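Local coordinates for protein xyloglucanase (Paenibacillus pabuli, PDB 2JEP) that hydrolyses the beta-1,4-glucan backbone of xyloglucan, a plant cell-wall polysaccharide, as a glycoside hydrolase of family 5, at residues G147-Q150 and T151-K154; E155-K158 and K159-Q163; T166-S169 and N170-D173; Y202-I205 and F206-V210. All coordinates share one frame; numbering follows the deposited sequence.

Contact 1 of 4, residues G147-Q150 and T151-K154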
# COMPACT_ATOMS: atom_id res chain seq x y z
N GLY A 147 8.62 -4.73 19.82
CA GLY A 147 7.96 -4.47 21.08
C GLY A 147 8.17 -5.58 22.08
O GLY A 147 8.31 -6.75 21.73
N GLY A 148 8.18 -5.22 23.36
CA GLY A 148 8.45 -6.19 24.39
C GLY A 148 7.34 -7.13 24.77
O GLY A 148 7.60 -8.20 25.31
N ASN A 149 6.10 -6.73 24.56
CA ASN A 149 4.93 -7.54 24.98
C ASN A 149 4.24 -8.13 23.76
O ASN A 149 3.16 -7.71 23.37
CB ASN A 149 3.95 -6.69 25.82
CG ASN A 149 2.89 -7.54 26.57
OD1 ASN A 149 2.63 -8.71 26.22
ND2 ASN A 149 2.27 -6.92 27.61
N GLN A 150 4.89 -9.11 23.15
CA GLN A 150 4.35 -9.73 21.94
C GLN A 150 3.02 -10.44 22.16
O GLN A 150 2.20 -10.45 21.27
CB GLN A 150 5.35 -10.66 21.28
CG GLN A 150 6.55 -9.90 20.67
CD GLN A 150 6.17 -9.03 19.50
OE1 GLN A 150 5.34 -9.42 18.65
NE2 GLN A 150 6.74 -7.82 19.44
N THR A 151 2.80 -10.98 23.35
CA THR A 151 1.51 -11.58 23.63
C THR A 151 0.38 -10.56 23.51
O THR A 151 -0.63 -10.83 22.87
CB THR A 151 1.51 -12.21 25.02
OG1 THR A 151 2.47 -13.26 25.03
CG2 THR A 151 0.13 -12.75 25.39
N ALA A 152 0.55 -9.39 24.12
CA ALA A 152 -0.49 -8.37 24.05
C ALA A 152 -0.59 -7.82 22.64
O ALA A 152 -1.68 -7.56 22.17
CB ALA A 152 -0.22 -7.25 25.06
N ILE A 153 0.54 -7.58 21.98
CA ILE A 153 0.48 -7.08 20.59
C ILE A 153 -0.32 -8.04 19.71
O ILE A 153 -1.20 -7.63 18.94
CB ILE A 153 1.87 -6.87 20.01
CG1 ILE A 153 2.59 -5.72 20.75
CG2 ILE A 153 1.82 -6.60 18.51
CD1 ILE A 153 4.12 -5.64 20.45
N LYS A 154 -0.01 -9.33 19.80
CA LYS A 154 -0.67 -10.32 18.97
C LYS A 154 -2.14 -10.48 19.28
O LYS A 154 -2.95 -10.66 18.35
CB LYS A 154 0.04 -11.66 19.08
CG LYS A 154 1.41 -11.65 18.42
CD LYS A 154 2.17 -12.94 18.72
CE LYS A 154 3.47 -13.01 17.99
NZ LYS A 154 4.16 -14.32 18.26
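Asn149 accepts the backbone N-H of Ala152 on its side-chain oxygen, the N-cap bond that starts helix 150-167 of this TIM barrel. The bond from Ala152 N to Asn149 OD1 is 3.0 Å long, and the donor stands well above the amide plane instead of lying on a lone pair. With CG anti to the backbone N (chi1 -166°), the short amide folds back over the first turn, and Asn149 CG rests 3.5 Å from the methyl CB of Ala152. Asparagine suits a cap because its carbonyl replaces the acceptor that a preceding turn would have supplied.

Gln150, the first helical residue, bends at chi2 (-66°), and this turns its amide back toward the loop. Gln150 NE2 donates to Gly147 O at 3.0 Å, with the acceptor close to the amide plane, and also to Leu144 O, while OE1 is held by the hydroxyl of Tyr202 on helix 193-211. Replacing Gln150 by alanine is likely to leave Gly147 O and the Tyr202 hydroxyl without this partner, and the loop freer to shift against the helix. Ile153 adds an apolar contact: its CG1 passes 3.3 Å from Asn149 O, the carbonyl that receives its own N-H. The tip of the same branch, Ile153 CD1, reaches Gln150 NE2 at 3.6 Å and Gly147 CA at 4.1 Å.

Contact 2 of 4, residues E155-K158 and K159-Q163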
# COMPACT_ATOMS: atom_id res chain seq x y z
N GLU A 155 -2.50 -10.41 20.56
CA GLU A 155 -3.90 -10.51 20.90
C GLU A 155 -4.69 -9.28 20.47
O GLU A 155 -5.79 -9.39 19.96
CB GLU A 155 -4.05 -10.74 22.41
CG GLU A 155 -5.46 -10.86 22.93
CD GLU A 155 -6.23 -12.07 22.47
OE1 GLU A 155 -5.60 -13.06 22.03
OE2 GLU A 155 -7.50 -12.03 22.60
N LYS A 156 -4.12 -8.11 20.67
CA LYS A 156 -4.75 -6.87 20.21
C LYS A 156 -4.95 -6.91 18.71
O LYS A 156 -6.01 -6.56 18.19
CB LYS A 156 -3.87 -5.69 20.61
CG LYS A 156 -4.41 -4.30 20.26
CD LYS A 156 -3.57 -3.22 20.95
CE LYS A 156 -4.00 -1.82 20.60
NZ LYS A 156 -3.25 -0.83 21.45
N TYR A 157 -3.91 -7.31 17.99
CA TYR A 157 -3.99 -7.41 16.53
C TYR A 157 -5.08 -8.37 16.07
O TYR A 157 -5.87 -8.05 15.16
CB TYR A 157 -2.61 -7.82 16.02
CG TYR A 157 -2.45 -7.88 14.52
CD1 TYR A 157 -2.41 -6.72 13.76
CD2 TYR A 157 -2.26 -9.09 13.87
CE1 TYR A 157 -2.18 -6.76 12.40
CE2 TYR A 157 -2.05 -9.15 12.51
CZ TYR A 157 -2.01 -7.98 11.76
OH TYR A 157 -1.79 -8.06 10.40
N LYS A 158 -5.15 -9.55 16.69
CA LYS A 158 -6.21 -10.48 16.42
C LYS A 158 -7.59 -9.84 16.62
O LYS A 158 -8.47 -9.94 15.77
CB LYS A 158 -6.06 -11.74 17.29
CG LYS A 158 -7.21 -12.76 17.15
CD LYS A 158 -7.03 -13.87 18.18
CE LYS A 158 -8.19 -14.80 18.33
NZ LYS A 158 -7.88 -15.72 19.46
N LYS A 159 -7.80 -9.22 17.78
CA LYS A 159 -9.11 -8.66 18.09
C LYS A 159 -9.47 -7.51 17.14
O LYS A 159 -10.64 -7.38 16.75
CB LYS A 159 -9.15 -8.19 19.55
CG LYS A 159 -9.12 -9.32 20.57
CD LYS A 159 -10.41 -10.16 20.53
CE LYS A 159 -10.61 -11.04 21.75
NZ LYS A 159 -11.97 -11.69 21.65
N VAL A 160 -8.48 -6.69 16.77
CA VAL A 160 -8.71 -5.60 15.83
C VAL A 160 -9.10 -6.17 14.47
O VAL A 160 -10.11 -5.76 13.90
CB VAL A 160 -7.48 -4.69 15.79
CG1 VAL A 160 -7.53 -3.72 14.59
CG2 VAL A 160 -7.38 -3.94 17.11
N TRP A 161 -8.34 -7.15 13.93
CA TRP A 161 -8.74 -7.70 12.64
C TRP A 161 -10.06 -8.45 12.69
O TRP A 161 -10.80 -8.46 11.71
CB TRP A 161 -7.64 -8.55 11.99
CG TRP A 161 -6.80 -7.73 11.08
CD1 TRP A 161 -5.47 -7.42 11.20
CD2 TRP A 161 -7.25 -7.08 9.88
NE1 TRP A 161 -5.08 -6.63 10.16
CE2 TRP A 161 -6.15 -6.40 9.33
CE3 TRP A 161 -8.47 -7.04 9.20
CZ2 TRP A 161 -6.25 -5.66 8.16
CZ3 TRP A 161 -8.55 -6.30 8.04
CH2 TRP A 161 -7.45 -5.61 7.55
N GLN A 162 -10.37 -9.07 13.83
CA GLN A 162 -11.68 -9.73 13.94
C GLN A 162 -12.78 -8.72 13.67
O GLN A 162 -13.75 -9.00 12.95
CB GLN A 162 -11.89 -10.30 15.35
CG GLN A 162 -11.25 -11.60 15.67
CD GLN A 162 -11.61 -12.07 17.08
OE1 GLN A 162 -12.24 -11.35 17.83
NE2 GLN A 162 -11.19 -13.29 17.43
N GLN A 163 -12.66 -7.56 14.30
CA GLN A 163 -13.68 -6.51 14.17
C GLN A 163 -13.73 -5.89 12.79
O GLN A 163 -14.81 -5.66 12.25
CB GLN A 163 -13.43 -5.43 15.22
CG GLN A 163 -13.64 -5.90 16.63
CD GLN A 163 -13.16 -4.87 17.60
OE1 GLN A 163 -13.85 -3.87 17.84
NE2 GLN A 163 -11.97 -5.08 18.14
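Tyr157 and Trp161, one helical turn apart, meet as an offset edge-to-face pair: the pyrrole edge of the indole addresses one face of the phenol, with the planes at 84°. The touching atom is Trp161 CD1, 3.5 Å from Tyr157 CZ and displaced from the middle of the ring toward its rim. Tyr157 carries CG anti to its backbone nitrogen (chi1 -176°), which lets the phenol run alongside the indole, both pointing the same way. Their polar ends then share a partner, since Tyr157 OH and Trp161 NE1 both hydrogen-bond to Ser179 O. Aromatic residues that also carry a donor suit this buried place, covering the inner face of the helix while satisfying a carbonyl.

The pair belongs to helix 150-167 of the (beta/alpha)8 barrel, and the i to i+4 bond from Trp161 N to Tyr157 O, at 2.9 Å, keeps the two residues one turn apart on the same side of the helix. Farther out, Phe206 of helix 193-211 makes an edge-to-face contact with Trp161, and Phe177 also meets the indole.

On a more exposed side, Glu155 and Lys159 lie side by side. Glu155 OE2 sits 3.4 Å from Lys159 CE but 4.6 Å from Lys159 NZ, too far for a salt bridge, though the opposite charges probably attract. Lys158 lays its aliphatic chain against the amide of Gln162, Lys158 CE 3.5 Å from Gln162 NE2. Lys159 O is gripped from opposite faces of its plane by the backbone N and the side-chain NE2 of Gln163, the latter at 3.0 Å.

Contact 3 of 4, residues T166-S169 and N170-D173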
# COMPACT_ATOMS: atom_id res chain seq x y z
N THR A 166 -15.16 -8.55 10.40
CA THR A 166 -16.60 -8.73 10.64
C THR A 166 -17.40 -7.58 10.01
O THR A 166 -18.43 -7.81 9.38
CB THR A 166 -16.87 -8.87 12.12
OG1 THR A 166 -16.25 -10.07 12.59
CG2 THR A 166 -18.37 -8.93 12.42
N LYS A 167 -16.92 -6.35 10.13
CA LYS A 167 -17.64 -5.19 9.59
C LYS A 167 -17.84 -5.32 8.08
O LYS A 167 -18.86 -4.90 7.52
CB LYS A 167 -16.84 -3.90 9.90
CG LYS A 167 -17.50 -2.58 9.57
CD LYS A 167 -18.64 -2.29 10.50
CE LYS A 167 -19.24 -0.91 10.24
NZ LYS A 167 -20.51 -0.78 11.00
N PHE A 168 -16.85 -5.90 7.40
CA PHE A 168 -16.85 -5.97 5.94
C PHE A 168 -17.10 -7.36 5.36
O PHE A 168 -16.85 -7.63 4.19
CB PHE A 168 -15.50 -5.43 5.44
CG PHE A 168 -15.33 -3.94 5.65
CD1 PHE A 168 -15.93 -3.05 4.78
CD2 PHE A 168 -14.61 -3.45 6.72
CE1 PHE A 168 -15.83 -1.69 4.99
CE2 PHE A 168 -14.48 -2.10 6.94
CZ PHE A 168 -15.10 -1.21 6.06
N SER A 169 -17.68 -8.25 6.17
CA SER A 169 -17.76 -9.64 5.75
C SER A 169 -18.58 -9.91 4.52
O SER A 169 -18.28 -10.86 3.79
CB SER A 169 -18.25 -10.53 6.89
OG SER A 169 -19.60 -10.27 7.17
N ASN A 170 -19.57 -9.06 4.23
CA ASN A 170 -20.43 -9.32 3.08
C ASN A 170 -19.94 -8.71 1.77
O ASN A 170 -20.55 -8.92 0.72
CB ASN A 170 -21.87 -8.90 3.40
CG ASN A 170 -22.47 -9.69 4.57
OD1 ASN A 170 -22.23 -10.89 4.72
ND2 ASN A 170 -23.22 -9.01 5.42
N TYR A 171 -18.83 -7.99 1.81
CA TYR A 171 -18.28 -7.41 0.59
C TYR A 171 -17.64 -8.48 -0.29
O TYR A 171 -17.04 -9.43 0.21
CB TYR A 171 -17.22 -6.35 0.94
CG TYR A 171 -17.83 -5.08 1.46
CD1 TYR A 171 -18.51 -5.04 2.68
CD2 TYR A 171 -17.76 -3.90 0.73
CE1 TYR A 171 -19.09 -3.87 3.15
CE2 TYR A 171 -18.33 -2.72 1.20
CZ TYR A 171 -19.01 -2.71 2.41
OH TYR A 171 -19.61 -1.58 2.93
N ASN A 172 -17.78 -8.34 -1.61
CA ASN A 172 -17.25 -9.31 -2.55
C ASN A 172 -15.74 -9.18 -2.71
O ASN A 172 -15.08 -8.44 -1.95
CB ASN A 172 -18.05 -9.30 -3.87
CG ASN A 172 -17.77 -8.12 -4.76
OD1 ASN A 172 -16.77 -7.42 -4.60
ND2 ASN A 172 -18.66 -7.90 -5.75
N ASP A 173 -15.18 -9.91 -3.68
CA ASP A 173 -13.75 -10.00 -3.84
C ASP A 173 -13.10 -8.73 -4.35
O ASP A 173 -11.86 -8.67 -4.45
CB ASP A 173 -13.34 -11.16 -4.75
CG ASP A 173 -13.46 -12.52 -4.10
OD1 ASP A 173 -13.79 -12.64 -2.91
OD2 ASP A 173 -13.17 -13.50 -4.83
O HOH W 1 -20.38 -6.50 5.42
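Phe168 presents its edge to the face of Tyr171, with the ring centroids 5.2 Å apart and the planes inclined at 64°. Phe168 CD1 stands 3.6 Å from Tyr171 CE1, above the tyrosine plane and toward the rim of that ring. One face of the Phe168 ring receives Lys167 CG, 4.0 Å above its plane, so the lysine covers part of that face with aliphatic carbon. At the edge of Tyr171, in its plane, lies a bound water.

The rings come together because the chain folds into a type I beta turn from Phe168 to Tyr171, just where helix 150-167 gives way to loop. The turn is closed by Tyr171 N donating to Phe168 O at 3.1 Å. Both aromatic residues set CG anti to their carbonyl carbon (chi1 -69° and -74°), and the two side chains cross at a slant. The water bridges the outside of the turn: it donates to Lys167 O at 3.0 Å and accepts from Asn170 N at 2.9 Å, so it satisfies a carbonyl at the helix end and an amide within the turn. Ser169 and Asn170 occupy the two middle positions, where small polar residues are at home.

A phenylalanine suits the inner corner, for its ring packs on Val116 of helix 106-120 and on Leu175 and Phe177 of strand 175-178. The tyrosine is less deeply buried, its ring also against Val116 and its hydroxyl bonded to Asp117 and Gln113 of helix 106-120, while Tyr171 O is held by Arg220 and Asn216.

Contact 4 of 4, residues Y202-I205 and F206-V210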
# COMPACT_ATOMS: atom_id res chain seq x y z
N TYR A 202 2.43 -12.09 12.70
CA TYR A 202 1.31 -11.18 12.48
C TYR A 202 0.59 -11.57 11.19
O TYR A 202 -0.64 -11.66 11.15
CB TYR A 202 1.74 -9.70 12.42
CG TYR A 202 2.55 -9.18 13.58
CD1 TYR A 202 2.52 -9.76 14.83
CD2 TYR A 202 3.35 -8.04 13.42
CE1 TYR A 202 3.29 -9.29 15.86
CE2 TYR A 202 4.14 -7.56 14.45
CZ TYR A 202 4.12 -8.19 15.68
OH TYR A 202 4.92 -7.71 16.67
N ASN A 203 1.34 -11.80 10.11
CA ASN A 203 0.66 -12.16 8.86
C ASN A 203 -0.17 -13.43 9.03
O ASN A 203 -1.27 -13.52 8.50
CB ASN A 203 1.65 -12.34 7.70
CG ASN A 203 2.11 -11.03 7.10
OD1 ASN A 203 1.39 -10.04 7.14
ND2 ASN A 203 3.30 -11.02 6.48
N GLN A 204 0.37 -14.41 9.76
CA GLN A 204 -0.36 -15.68 9.96
C GLN A 204 -1.62 -15.49 10.79
O GLN A 204 -2.68 -16.03 10.49
CB GLN A 204 0.56 -16.72 10.60
CG GLN A 204 -0.07 -18.11 10.62
CD GLN A 204 -0.28 -18.63 9.21
OE1 GLN A 204 0.69 -18.91 8.50
NE2 GLN A 204 -1.54 -18.70 8.77
N ILE A 205 -1.49 -14.73 11.88
CA ILE A 205 -2.65 -14.39 12.72
C ILE A 205 -3.73 -13.67 11.92
O ILE A 205 -4.94 -13.98 12.03
CB ILE A 205 -2.20 -13.52 13.94
CG1 ILE A 205 -1.36 -14.36 14.90
CG2 ILE A 205 -3.41 -12.94 14.69
CD1 ILE A 205 -0.48 -13.52 15.85
N PHE A 206 -3.30 -12.69 11.13
CA PHE A 206 -4.23 -11.97 10.26
C PHE A 206 -4.99 -12.94 9.35
O PHE A 206 -6.23 -12.91 9.29
CB PHE A 206 -3.45 -10.92 9.46
CG PHE A 206 -4.11 -10.46 8.20
CD1 PHE A 206 -5.17 -9.57 8.23
CD2 PHE A 206 -3.65 -10.88 6.96
CE1 PHE A 206 -5.72 -9.10 7.03
CE2 PHE A 206 -4.19 -10.42 5.79
CZ PHE A 206 -5.25 -9.54 5.82
N VAL A 207 -4.26 -13.77 8.61
CA VAL A 207 -4.92 -14.65 7.65
C VAL A 207 -5.94 -15.55 8.36
O VAL A 207 -7.11 -15.60 7.97
CB VAL A 207 -3.88 -15.49 6.86
CG1 VAL A 207 -4.57 -16.62 6.07
CG2 VAL A 207 -3.01 -14.59 5.91
N ASP A 208 -5.50 -16.23 9.41
CA ASP A 208 -6.38 -17.20 10.05
C ASP A 208 -7.55 -16.53 10.76
O ASP A 208 -8.67 -17.05 10.77
CB ASP A 208 -5.62 -18.02 11.07
CG ASP A 208 -4.54 -18.92 10.44
OD1 ASP A 208 -4.64 -19.27 9.26
OD2 ASP A 208 -3.60 -19.30 11.16
N THR A 209 -7.32 -15.36 11.35
CA THR A 209 -8.39 -14.64 12.01
C THR A 209 -9.44 -14.20 11.00
O THR A 209 -10.65 -14.37 11.22
CB THR A 209 -7.82 -13.41 12.78
OG1 THR A 209 -6.93 -13.87 13.81
CG2 THR A 209 -8.91 -12.58 13.40
N VAL A 210 -9.00 -13.60 9.90
CA VAL A 210 -9.95 -13.14 8.89
C VAL A 210 -10.77 -14.30 8.35
O VAL A 210 -12.00 -14.18 8.19
CB VAL A 210 -9.22 -12.39 7.75
CG1 VAL A 210 -10.15 -12.22 6.54
CG2 VAL A 210 -8.69 -11.06 8.28
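Gln204 and Asp208 meet at a slant one turn apart, their amide and carboxylate planes 29° apart. Gln204 NE2 lies 3.2 Å from both Asp208 OD1 and Asp208 OD2, with N-H...O angles of 127° and 142°, both far from straight, so the donor straddles the carboxylate in two weak bonds. The glutamine reaches this place by bending at its second torsion, while its OE1 takes the stronger bond from Thr244 N. A leucine in place of Asp208 would probably leave Gln204 NE2 without these acceptors and its amide less firmly turned. An amide suits the site because its two ends serve opposite needs, accepting from the loop and donating along the helix.

Ile205 and Thr209 instead lie side by side, pointing the same way, with Ile205 CG2 3.7 Å from Thr209 OG1. The hydroxyl turns back onto the main chain: Thr209 OG1 donates to Ile205 O at 2.7 Å, while Thr209 N reaches the same oxygen at 2.8 Å from the opposite face of its plane. The Phe206 ring packs on Phe177 and Leu222 of the barrel strands, while its edge, at Phe206 CD2, passes Asn203 O at 3.9 Å. The doubly gripped carbonyl is the familiar habit of helical threonine; Gln204 and Asp208 on one side, Ile205 and Thr209 against helix 150-167, and Phe206 on the strands are what an outer helix of a TIM barrel offers.

Contacts 1, 2 and 3 follow one another along the chain, from the N-cap of helix 150-167 to the turn that ends it; the centres of contacts 1 and 3 are 28 Å apart. Contact 4, on the neighbouring helix 193-211, packs against the first two: its centre is 9 Å from that of contact 2 and 15 Å from that of contact 1, where Gln150 OE1 and Tyr202 OH stand 2.7 Å apart. Contact 3 stays about 7 Å from contact 4 at the nearest atoms. Barrel helices run opposite to the strands, so contact 1 lies at the end where TIM-barrel enzymes hold their active sites, and contact 3 at the other.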